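PDB 3MGA: enterochelin esterase from Salmonella enterica subsp. enterica serovar Typhimurium, which probably hydrolyses the ester bonds of the siderophore enterobactin in its ferric complex, which would let the cell release the bound iron. Local coordinates for residues 33-38 against 80-85; 52-57 against 69-74; 97-102 against 130-135. All coordinates share one frame; numbering follows the deposited sequence.

All three contacts fall within the enterochelin esterase N-terminal family region, of the E-set clan, whose two four-stranded sheets form a beta-sandwich. From the N terminus, strand 32-39 pairs with strand 80-87 in contact 1, closing a long loop. Contact 2 falls within that loop: strand 52-57, in the sheet that also holds strand 92-100, meets residues 69-72 just before short strand 73-74 joins the sheet of strands 32-39 and 80-87. Contact 3 comes later, in series with both, where the end of strand 92-100, the neighbour of strand 52-57, takes up residues 130-135 beyond helix 117-127. Phe36, Met72 and Phe97 meet between the sheets.

Contact 1 of 3, residues 33-38 against 80-85; sequences RVTFWW and VWRWST
Residues 33-38 and 80-85 run antiparallel as neighbouring strands of a beta-sheet, their axes 4.7 Å apart at closest approach and their directions 160° apart. Val34 with Thr85, Phe36 with Trp83 and Trp38 with Trp81 are the hydrogen-bonded pairs. Phe36 N reaches Trp83 O at 2.8 Å in a nearly straight bond, whereas the return bond from Trp83 N to Phe36 O is weak, as is that from Trp38 N to Trp81 O. On the face bearing Thr35 and Trp37, the hydroxyls of Thr35 and Ser84 are hydrogen-bonded, OG1 to OG 2.7 Å; each oxygen lies anti to its own carbonyl carbon (chi1 near -60°), which turns the two toward one another across the non-hydrogen-bonded pair. The Trp37 indole lies alongside the aliphatic part of Arg82, with CZ3 3.6 Å from Arg82 CD, while its CE3 touches Val80 CG1. On the other face the aromatic side chains pair side by side. Trp38 brings CE3 to 3.4 Å from Trp81 CD1 and holds CZ3 over the face of the Trp81 indole, the two rings inclined at 59°. Phe36 CD2 comes to the edge of the Trp83 ring, 3.9 Å from CE3. This aromatic face turns to the sheet that holds strands 52-57 and 92-100: Val53 meets Trp38 and Trp81, and Ile57 meets Phe36 and Trp83. The opposite face is partly covered by helix 13-17, where Trp15 packs edge-to-face on Trp37, whose NE1 is hydrogen-bonded to Glu23 of the adjoining edge strand.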
# COMPACT_ATOMS: atom_id res chain seq x y z
N ARG A 33 4.52 -11.00 -21.76
CA ARG A 33 5.08 -9.88 -22.51
C ARG A 33 3.92 -8.87 -22.51
O ARG A 33 2.93 -9.06 -23.21
CB ARG A 33 5.43 -10.28 -23.95
CG ARG A 33 5.83 -9.11 -24.87
CD ARG A 33 7.33 -8.70 -24.91
NE ARG A 33 8.07 -8.74 -23.64
CZ ARG A 33 9.24 -8.14 -23.43
NH1 ARG A 33 9.85 -8.25 -22.25
NH2 ARG A 33 9.81 -7.41 -24.38
N VAL A 34 4.05 -7.81 -21.72
CA VAL A 34 2.99 -6.81 -21.61
C VAL A 34 3.35 -5.53 -22.38
O VAL A 34 4.43 -4.98 -22.21
CB VAL A 34 2.73 -6.46 -20.13
CG1 VAL A 34 1.59 -5.47 -20.01
CG2 VAL A 34 2.42 -7.73 -19.34
N THR A 35 2.41 -5.07 -23.21
CA THR A 35 2.62 -3.87 -24.01
C THR A 35 1.71 -2.73 -23.57
O THR A 35 0.50 -2.91 -23.40
CB THR A 35 2.34 -4.15 -25.51
OG1 THR A 35 3.24 -5.16 -25.98
CG2 THR A 35 2.52 -2.90 -26.35
N PHE A 36 2.31 -1.56 -23.40
CA PHE A 36 1.60 -0.36 -23.00
C PHE A 36 1.45 0.56 -24.20
O PHE A 36 2.34 0.62 -25.05
CB PHE A 36 2.38 0.37 -21.90
CG PHE A 36 2.43 -0.38 -20.60
CD1 PHE A 36 1.65 0.02 -19.52
CD2 PHE A 36 3.23 -1.50 -20.46
CE1 PHE A 36 1.70 -0.67 -18.32
CE2 PHE A 36 3.27 -2.19 -19.26
CZ PHE A 36 2.50 -1.78 -18.19
N TRP A 37 0.32 1.26 -24.26
CA TRP A 37 0.06 2.19 -25.35
C TRP A 37 -0.36 3.56 -24.81
O TRP A 37 -1.13 3.66 -23.85
CB TRP A 37 -1.06 1.69 -26.25
CG TRP A 37 -0.92 0.29 -26.75
CD1 TRP A 37 -1.52 -0.83 -26.25
CD2 TRP A 37 -0.14 -0.15 -27.87
NE1 TRP A 37 -1.17 -1.93 -26.97
CE2 TRP A 37 -0.32 -1.55 -27.98
CE3 TRP A 37 0.70 0.50 -28.79
CZ2 TRP A 37 0.31 -2.31 -28.97
CZ3 TRP A 37 1.32 -0.26 -29.77
CH2 TRP A 37 1.12 -1.65 -29.86
N TRP A 38 0.15 4.61 -25.45
CA TRP A 38 -0.20 5.98 -25.12
C TRP A 38 -0.36 6.70 -26.45
O TRP A 38 0.52 6.63 -27.30
CB TRP A 38 0.85 6.68 -24.24
CG TRP A 38 0.47 8.11 -23.91
CD1 TRP A 38 -0.47 8.52 -23.01
CD2 TRP A 38 1.04 9.31 -24.46
NE1 TRP A 38 -0.53 9.90 -22.98
CE2 TRP A 38 0.39 10.41 -23.86
CE3 TRP A 38 2.04 9.55 -25.41
CZ2 TRP A 38 0.70 11.73 -24.17
CZ3 TRP A 38 2.35 10.87 -25.73
CH2 TRP A 38 1.68 11.94 -25.11
N VAL A 80 1.28 7.02 -32.10
CA VAL A 80 1.31 5.90 -31.19
C VAL A 80 2.67 5.73 -30.53
O VAL A 80 3.69 5.64 -31.21
CB VAL A 80 1.02 4.57 -31.92
CG1 VAL A 80 1.06 3.41 -30.93
CG2 VAL A 80 -0.32 4.62 -32.64
N TRP A 81 2.66 5.73 -29.20
CA TRP A 81 3.86 5.48 -28.41
C TRP A 81 3.67 4.08 -27.83
O TRP A 81 2.55 3.67 -27.54
CB TRP A 81 4.06 6.51 -27.31
CG TRP A 81 4.42 7.87 -27.80
CD1 TRP A 81 3.58 8.80 -28.35
CD2 TRP A 81 5.71 8.50 -27.73
NE1 TRP A 81 4.26 9.94 -28.65
CE2 TRP A 81 5.57 9.79 -28.28
CE3 TRP A 81 6.96 8.09 -27.28
CZ2 TRP A 81 6.65 10.68 -28.38
CZ3 TRP A 81 8.03 8.97 -27.38
CH2 TRP A 81 7.86 10.25 -27.93
N ARG A 82 4.76 3.36 -27.66
CA ARG A 82 4.70 2.00 -27.20
C ARG A 82 5.90 1.65 -26.34
O ARG A 82 6.97 2.24 -26.47
CB ARG A 82 4.68 1.09 -28.44
CG ARG A 82 4.72 -0.41 -28.19
CD ARG A 82 4.82 -1.18 -29.51
NE ARG A 82 6.04 -0.84 -30.24
CZ ARG A 82 6.35 -1.30 -31.46
NH1 ARG A 82 5.53 -2.13 -32.10
NH2 ARG A 82 7.49 -0.93 -32.03
N TRP A 83 5.70 0.67 -25.47
CA TRP A 83 6.76 0.17 -24.61
C TRP A 83 6.27 -1.15 -24.02
O TRP A 83 5.12 -1.27 -23.62
CB TRP A 83 7.10 1.17 -23.50
CG TRP A 83 8.20 0.69 -22.61
CD1 TRP A 83 9.54 0.85 -22.80
CD2 TRP A 83 8.05 -0.02 -21.38
NE1 TRP A 83 10.24 0.28 -21.77
CE2 TRP A 83 9.35 -0.26 -20.88
CE3 TRP A 83 6.95 -0.48 -20.65
CZ2 TRP A 83 9.57 -0.95 -19.68
CZ3 TRP A 83 7.17 -1.16 -19.45
CH2 TRP A 83 8.48 -1.38 -18.98
N SER A 84 7.16 -2.13 -23.97
CA SER A 84 6.81 -3.44 -23.45
C SER A 84 7.82 -3.91 -22.43
O SER A 84 8.93 -3.39 -22.35
CB SER A 84 6.73 -4.44 -24.60
OG SER A 84 5.72 -4.08 -25.52
N THR A 85 7.41 -4.91 -21.66
CA THR A 85 8.25 -5.50 -20.63
C THR A 85 7.73 -6.88 -20.26
O THR A 85 6.70 -7.32 -20.78
CB THR A 85 8.26 -4.62 -19.35
OG1 THR A 85 9.02 -5.27 -18.32
CG2 THR A 85 6.86 -4.39 -18.84

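Contact 2 of 3, residues 52-57 against 69-74; sequences RVWVYI and PQTMAR
Arg52 starts strand 52-57 beside Thr71, its CD 3.8 Å from Thr71 OG1, at an edge of the beta-sandwich where residues 69-72 pass across the strand before joining the opposite sheet. Next, Val53 N donates a nearly straight hydrogen bond of 3.0 Å to Thr71 OG1, which in turn donates to Met72 O. The hydroxyl thus accepts from the strand and donates within its own chain segment; OG1, anti to its own backbone N (chi1 174°), is directed to Val53 N, while CB is left over the Trp54 ring. Val53 O accepts from Met72 N at 2.8 Å, the donor tilted from the carbonyl plane. Trp54 forms the single backbone bridge with Thr71. Its indole takes Thr71 CB over the face of the six-membered ring in a CH-pi contact, 4.0 Å from CB to the ring centroid, while CZ3 lies against Pro69 CB; Phe106 packs edge-to-face on the same side chain. Val55 N donates a hydrogen bond to Gln70 O, and a water accepts from Gln70 N and donates weakly to Val55 O. The selenomethionine Met72, extended beyond CG, reaches inward to Phe36, Trp38 and Phe97 between the sheets, and on the way its CG touches Val55 CG2 at 3.5 Å.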
# COMPACT_ATOMS: atom_id res chain seq x y z
N ARG A 52 9.82 12.69 -24.29
CA ARG A 52 9.73 11.46 -23.48
C ARG A 52 8.31 11.11 -23.05
O ARG A 52 7.42 11.95 -23.01
CB ARG A 52 10.57 11.59 -22.20
CG ARG A 52 12.07 11.79 -22.41
CD ARG A 52 12.76 10.57 -23.00
NE ARG A 52 14.22 10.75 -23.04
CZ ARG A 52 14.89 11.33 -24.03
NH1 ARG A 52 14.27 11.82 -25.09
NH2 ARG A 52 16.21 11.44 -23.94
N VAL A 53 8.13 9.83 -22.73
CA VAL A 53 6.86 9.29 -22.23
C VAL A 53 7.30 8.19 -21.28
O VAL A 53 7.36 7.02 -21.66
CB VAL A 53 5.97 8.71 -23.34
CG1 VAL A 53 4.65 8.29 -22.75
CG2 VAL A 53 5.76 9.74 -24.46
N TRP A 54 7.64 8.57 -20.05
CA TRP A 54 8.13 7.60 -19.07
C TRP A 54 7.02 6.70 -18.57
O TRP A 54 5.88 7.13 -18.36
CB TRP A 54 8.82 8.31 -17.89
CG TRP A 54 9.91 9.30 -18.31
CD1 TRP A 54 9.79 10.66 -18.38
CD2 TRP A 54 11.25 8.99 -18.73
NE1 TRP A 54 10.97 11.22 -18.81
CE2 TRP A 54 11.88 10.22 -19.02
CE3 TRP A 54 11.97 7.81 -18.87
CZ2 TRP A 54 13.21 10.29 -19.46
CZ3 TRP A 54 13.29 7.88 -19.30
CH2 TRP A 54 13.89 9.11 -19.59
N VAL A 55 7.35 5.43 -18.40
CA VAL A 55 6.40 4.45 -17.90
C VAL A 55 6.88 4.18 -16.50
O VAL A 55 7.95 3.60 -16.30
CB VAL A 55 6.41 3.19 -18.79
CG1 VAL A 55 5.43 2.15 -18.27
CG2 VAL A 55 6.09 3.57 -20.25
N TYR A 56 6.11 4.65 -15.52
CA TYR A 56 6.47 4.49 -14.11
C TYR A 56 5.56 3.44 -13.49
O TYR A 56 4.44 3.73 -13.12
CB TYR A 56 6.34 5.82 -13.39
CG TYR A 56 6.94 5.86 -12.00
CD1 TYR A 56 8.28 6.21 -11.82
CD2 TYR A 56 6.17 5.58 -10.87
CE1 TYR A 56 8.84 6.27 -10.54
CE2 TYR A 56 6.72 5.63 -9.60
CZ TYR A 56 8.06 5.97 -9.43
OH TYR A 56 8.60 6.03 -8.17
N ILE A 57 6.07 2.21 -13.41
CA ILE A 57 5.34 1.09 -12.85
C ILE A 57 5.95 0.76 -11.49
O ILE A 57 7.15 0.49 -11.39
CB ILE A 57 5.45 -0.16 -13.77
CG1 ILE A 57 5.04 0.20 -15.20
CG2 ILE A 57 4.58 -1.29 -13.24
CD1 ILE A 57 5.18 -0.95 -16.19
N PRO A 69 15.58 4.52 -16.06
CA PRO A 69 14.32 5.15 -16.48
C PRO A 69 13.84 4.67 -17.84
O PRO A 69 14.55 4.80 -18.83
CB PRO A 69 14.66 6.63 -16.51
CG PRO A 69 15.71 6.78 -15.48
CD PRO A 69 16.51 5.51 -15.50
N GLN A 70 12.64 4.10 -17.86
CA GLN A 70 12.05 3.56 -19.09
C GLN A 70 11.06 4.51 -19.71
O GLN A 70 10.14 4.98 -19.06
CB GLN A 70 11.34 2.24 -18.78
CG GLN A 70 12.27 1.18 -18.22
CD GLN A 70 13.34 0.79 -19.21
OE1 GLN A 70 13.07 0.60 -20.38
NE2 GLN A 70 14.56 0.65 -18.72
N THR A 71 11.26 4.79 -20.99
CA THR A 71 10.39 5.67 -21.76
C THR A 71 9.87 4.92 -22.96
O THR A 71 10.53 4.01 -23.46
CB THR A 71 11.12 6.93 -22.26
OG1 THR A 71 10.25 7.69 -23.11
CG2 THR A 71 12.37 6.54 -23.06
N MSE A 72 8.69 5.31 -23.43
CA MSE A 72 8.12 4.69 -24.61
C MSE A 72 8.82 5.24 -25.86
O MSE A 72 9.66 6.15 -25.79
CB MSE A 72 6.62 4.97 -24.73
CG MSE A 72 5.77 4.48 -23.57
SE MSE A 72 3.87 4.58 -24.01
CE MSE A 72 3.11 3.93 -22.34
N ALA A 73 8.47 4.66 -27.00
CA ALA A 73 8.99 5.07 -28.28
C ALA A 73 7.80 5.08 -29.23
O ALA A 73 6.92 4.21 -29.13
CB ALA A 73 10.06 4.10 -28.77
N ARG A 74 7.74 6.06 -30.13
CA ARG A 74 6.64 6.13 -31.08
C ARG A 74 6.93 5.40 -32.38
O ARG A 74 8.06 5.37 -32.86
CB ARG A 74 6.21 7.58 -31.40
CG ARG A 74 7.31 8.52 -31.84
CD ARG A 74 6.77 9.62 -32.76
NE ARG A 74 5.55 10.28 -32.27
CZ ARG A 74 5.51 11.40 -31.56
NH1 ARG A 74 6.62 12.04 -31.20
NH2 ARG A 74 4.33 11.90 -31.20
O HOH W 1 11.15 4.17 -15.60

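Contact 3 of 3, residues 97-102 against 130-135; sequences FIPTER and QAIADP
Within the N-terminal beta-sandwich, the loop after helix 117-127 pairs with the end of strand 92-100, an inner strand of its sheet, in a single antiparallel bridge between Phe97 and Ile132, on the side away from strand 52-57. The two residues exchange a reciprocal pair of backbone hydrogen bonds, 2.9 Å from Phe97 N to Ile132 O and 2.8 Å from Ile132 N to Phe97 O. Phe97 O also receives a CA-H contact from Ala131. The Phe97 ring reaches further along the loop to Asp134, its CE2 3.5 Å from the carboxylate carbon CG, with the ring and carboxylate planes inclined at 56°. This buried carboxylate is held by outside partners: OD2 is hydrogen-bonded to Tyr95 OH and OD1 to Leu136 N. On the helix side, Ile98 rests CG1 on Ala131 CB, and its side chain also meets Trp124 and Leu127 of helix 117-127. Pro99 faces the other way, CG lying 3.8 Å from Ile132 CD1, and both residues touch Trp38 of the opposite sheet. Beyond the bridge the strand ends in an ST turn: Thr100 OG1, anti to its backbone N (chi1 176°), accepts from Arg102 N at 2.8 Å. The extended side chain of Gln130 runs back to this turn, where Thr100 OG1 donates a weak bond of 3.4 Å to Gln130 OE1.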
# COMPACT_ATOMS: atom_id res chain seq x y z
N PHE A 97 1.94 7.24 -16.64
CA PHE A 97 2.86 7.67 -17.68
C PHE A 97 3.24 9.12 -17.41
O PHE A 97 2.51 9.83 -16.73
CB PHE A 97 2.26 7.57 -19.10
CG PHE A 97 1.60 6.25 -19.40
CD1 PHE A 97 2.23 5.05 -19.10
CD2 PHE A 97 0.38 6.22 -20.07
CE1 PHE A 97 1.62 3.83 -19.40
CE2 PHE A 97 -0.22 5.01 -20.39
CZ PHE A 97 0.40 3.82 -20.05
N ILE A 98 4.39 9.54 -17.94
CA ILE A 98 4.85 10.90 -17.78
C ILE A 98 5.29 11.45 -19.14
O ILE A 98 6.49 11.48 -19.45
CB ILE A 98 6.02 10.99 -16.79
CG1 ILE A 98 5.69 10.26 -15.49
CG2 ILE A 98 6.38 12.46 -16.53
CD1 ILE A 98 6.80 10.32 -14.47
N PRO A 99 4.31 11.87 -19.96
CA PRO A 99 4.63 12.43 -21.27
C PRO A 99 5.13 13.86 -21.10
O PRO A 99 4.39 14.70 -20.60
CB PRO A 99 3.30 12.38 -22.01
CG PRO A 99 2.26 12.39 -20.96
CD PRO A 99 2.86 11.82 -19.71
N THR A 100 6.37 14.12 -21.49
CA THR A 100 6.98 15.44 -21.35
C THR A 100 7.84 15.86 -22.53
O THR A 100 8.24 15.03 -23.34
CB THR A 100 7.88 15.50 -20.09
OG1 THR A 100 8.53 16.78 -20.03
CG2 THR A 100 8.94 14.40 -20.14
N GLU A 101 8.11 17.16 -22.60
CA GLU A 101 8.96 17.74 -23.63
C GLU A 101 10.38 17.83 -23.10
O GLU A 101 11.31 18.10 -23.84
CB GLU A 101 8.50 19.16 -23.98
CG GLU A 101 7.08 19.27 -24.51
CD GLU A 101 6.69 20.71 -24.80
OE1 GLU A 101 7.51 21.62 -24.56
OE2 GLU A 101 5.55 20.94 -25.27
N ARG A 102 10.54 17.62 -21.79
CA ARG A 102 11.84 17.69 -21.15
C ARG A 102 12.70 16.48 -21.45
O ARG A 102 12.19 15.36 -21.59
CB ARG A 102 11.69 17.82 -19.63
CG ARG A 102 10.91 19.04 -19.16
CD ARG A 102 10.86 19.09 -17.64
NE ARG A 102 12.18 19.25 -17.05
CZ ARG A 102 12.43 19.25 -15.74
NH1 ARG A 102 11.44 19.09 -14.86
NH2 ARG A 102 13.68 19.41 -15.30
N GLN A 130 4.14 15.64 -13.13
CA GLN A 130 3.56 15.70 -14.47
C GLN A 130 2.93 14.37 -14.89
O GLN A 130 2.34 14.26 -15.97
CB GLN A 130 4.65 16.08 -15.49
CG GLN A 130 5.31 17.44 -15.26
CD GLN A 130 6.39 17.77 -16.30
OE1 GLN A 130 6.90 16.89 -17.00
NE2 GLN A 130 6.76 19.04 -16.38
N ALA A 131 3.05 13.35 -14.03
CA ALA A 131 2.51 12.02 -14.30
C ALA A 131 0.99 12.00 -14.39
O ALA A 131 0.31 12.78 -13.74
CB ALA A 131 2.98 11.04 -13.23
N ILE A 132 0.48 11.08 -15.22
CA ILE A 132 -0.95 10.93 -15.43
C ILE A 132 -1.35 9.45 -15.48
O ILE A 132 -0.51 8.58 -15.74
CB ILE A 132 -1.40 11.58 -16.76
CG1 ILE A 132 -0.75 10.87 -17.96
CG2 ILE A 132 -1.07 13.08 -16.77
CD1 ILE A 132 -1.09 11.49 -19.30
N ALA A 133 -2.62 9.19 -15.22
CA ALA A 133 -3.16 7.84 -15.29
C ALA A 133 -3.19 7.44 -16.76
O ALA A 133 -2.81 8.22 -17.62
CB ALA A 133 -4.56 7.80 -14.72
N ASP A 134 -3.63 6.22 -17.03
CA ASP A 134 -3.71 5.73 -18.40
C ASP A 134 -5.12 6.06 -18.92
O ASP A 134 -6.10 5.52 -18.42
CB ASP A 134 -3.43 4.22 -18.42
CG ASP A 134 -3.41 3.63 -19.82
OD1 ASP A 134 -3.82 4.29 -20.78
OD2 ASP A 134 -2.99 2.46 -19.95
N PRO A 135 -5.23 6.95 -19.92
CA PRO A 135 -6.55 7.34 -20.44
C PRO A 135 -7.35 6.21 -21.10
O PRO A 135 -8.54 6.35 -21.36
CB PRO A 135 -6.23 8.46 -21.44
CG PRO A 135 -4.84 8.21 -21.85
CD PRO A 135 -4.13 7.57 -20.70